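Local coordinates for class II aldolase/adducin domain protein (Pseudomonas syringae pv. phaseolicola 1448A, PDB 3OCR) that belongs to the class II aldolase/adducin family and is probably a lyase of aldolase type, at the interface of chains A and B. Residues are numbered along the deposited sequence; one frame, centred on the assembly and turned at random. Chains: chain A/B, Class II aldolase/adducin domain protein.

The interface of chains A and B. Residues chain A 53-55; chain B 204, 207, 255-256.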
loop_
_atom_site.group_PDB
_atom_site.type_symbol
_atom_site.label_atom_id
_atom_site.label_comp_id
_atom_site.label_asym_id
_atom_site.label_seq_id
_atom_site.Cartn_x
_atom_site.Cartn_y
_atom_site.Cartn_z
ATOM N N HIS A 53 -10.757 10.296 -8.038
ATOM C CA HIS A 53 -12.183 10.112 -8.310
ATOM C C HIS A 53 -12.520 10.742 -9.661
ATOM O O HIS A 53 -11.917 10.391 -10.668
ATOM C CB HIS A 53 -13.043 10.685 -7.168
ATOM C CG HIS A 53 -14.467 10.210 -7.179
ATOM N ND1 HIS A 53 -14.813 8.877 -7.306
ATOM C CD2 HIS A 53 -15.635 10.890 -7.069
ATOM C CE1 HIS A 53 -16.129 8.764 -7.290
ATOM N NE2 HIS A 53 -16.653 9.968 -7.139
ATOM N N ILE A 54 -13.441 11.697 -9.686
ATOM C CA ILE A 54 -13.855 12.290 -10.955
ATOM C C ILE A 54 -13.147 13.596 -11.296
ATOM O O ILE A 54 -13.551 14.287 -12.233
ATOM C CB ILE A 54 -15.386 12.501 -11.027
ATOM C CG1 ILE A 54 -15.892 13.226 -9.783
ATOM C CG2 ILE A 54 -16.094 11.165 -11.218
ATOM C CD1 ILE A 54 -17.235 13.898 -9.957
ATOM N N TYR A 55 -12.130 13.948 -10.523
ATOM C CA TYR A 55 -11.459 15.211 -10.705
ATOM C C TYR A 55 -10.145 14.957 -11.468
ATOM O O TYR A 55 -9.758 13.807 -11.686
ATOM C CB TYR A 55 -11.282 15.886 -9.347
ATOM C CG TYR A 55 -12.578 15.825 -8.550
ATOM C CD1 TYR A 55 -13.661 16.644 -8.890
ATOM C CD2 TYR A 55 -12.744 14.916 -7.498
ATOM C CE1 TYR A 55 -14.866 16.579 -8.195
ATOM C CE2 TYR A 55 -13.946 14.842 -6.786
ATOM C CZ TYR A 55 -15.011 15.678 -7.149
ATOM O OH TYR A 55 -16.214 15.637 -6.481
ATOM N N GLN B 204 -19.422 12.395 0.626
ATOM C CA GLN B 204 -18.535 13.208 -0.193
ATOM C C GLN B 204 -17.515 13.877 0.714
ATOM O O GLN B 204 -16.337 13.874 0.410
ATOM C CB GLN B 204 -19.265 14.300 -0.997
ATOM C CG GLN B 204 -18.291 15.097 -1.931
ATOM C CD GLN B 204 -18.965 16.114 -2.842
ATOM O OE1 GLN B 204 -20.026 16.642 -2.534
ATOM N NE2 GLN B 204 -18.334 16.400 -3.974
ATOM N N HIS B 207 -14.946 11.068 2.050
ATOM C CA HIS B 207 -14.045 10.772 0.933
ATOM C C HIS B 207 -12.961 11.827 0.743
ATOM O O HIS B 207 -11.786 11.481 0.584
ATOM C CB HIS B 207 -14.856 10.576 -0.352
ATOM C CG HIS B 207 -14.085 9.972 -1.491
ATOM N ND1 HIS B 207 -14.638 9.799 -2.742
ATOM C CD2 HIS B 207 -12.825 9.477 -1.571
ATOM C CE1 HIS B 207 -13.753 9.233 -3.546
ATOM N NE2 HIS B 207 -12.646 9.025 -2.859
ATOM N N ARG B 255 -23.290 14.183 -8.424
ATOM C CA ARG B 255 -22.350 13.695 -9.435
ATOM C C ARG B 255 -21.283 12.767 -8.825
ATOM O O ARG B 255 -20.996 11.688 -9.355
ATOM C CB ARG B 255 -21.698 14.891 -10.144
ATOM C CG ARG B 255 -20.790 14.553 -11.303
ATOM C CD ARG B 255 -20.207 15.816 -11.963
ATOM N NE ARG B 255 -21.271 16.689 -12.439
ATOM C CZ ARG B 255 -21.567 17.868 -11.899
ATOM N NH1 ARG B 255 -20.847 18.354 -10.891
ATOM N NH2 ARG B 255 -22.568 18.579 -12.392
ATOM N N HIS B 256 -20.682 13.221 -7.723
ATOM C CA HIS B 256 -19.682 12.461 -6.981
ATOM C C HIS B 256 -20.271 11.133 -6.521
ATOM O O HIS B 256 -19.634 10.094 -6.636
ATOM C CB HIS B 256 -19.235 13.291 -5.766
ATOM C CG HIS B 256 -18.121 12.691 -4.974
ATOM N ND1 HIS B 256 -16.848 13.223 -4.962
ATOM C CD2 HIS B 256 -18.098 11.650 -4.108
ATOM C CE1 HIS B 256 -16.081 12.511 -4.154
ATOM N NE2 HIS B 256 -16.818 11.556 -3.615
#
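A:Tyr55 and A:His53, on a loop of chain A, take hold of B:His256 from different directions. The phenol oxygen OH of A:Tyr55 meets ring nitrogen ND1 of B:His256 at 2.9 Å, a hydrogen bond in which either partner could be the donor, with the phenol tip reaching the edge of the imidazole. A:His53 instead passes over one face of that imidazole, its CD2 offset toward the rim and 3.4 Å from CE1 of B:His256. CG of A:His53 stands anti to the backbone N (chi1 -164°), which carries NE2 past the ring to the backbone of B:His256. There NE2 donates to the carbonyl O of B:His256 at 3.0 Å, nearly straight (163° at H); the bond falls on a lone pair of that oxygen and lies close to the ring plane of A:His53.

Within chain B, NE2 of B:His256 is hydrogen-bonded to ND1 of B:His207 at 2.9 Å, so both imidazole nitrogens are engaged and the ring's rotation is fixed. B:His207, on helix 199-219, also points its CE1 edge at the face of A:His53, the planes 69° apart. CG of B:Gln204 backs the other face of B:His256, while the amide NE2 of B:Gln204 makes a weak hydrogen bond to the phenol OH of A:Tyr55. In the same loop, A:Ile54 touches with CD1 the aliphatic CG of B:Arg255 at 3.9 Å. This patch pins the chain A loop against helices 199-219 and 251-265 of chain B, and may help join subunits in the deposited four-chain assembly, if that is the biological one.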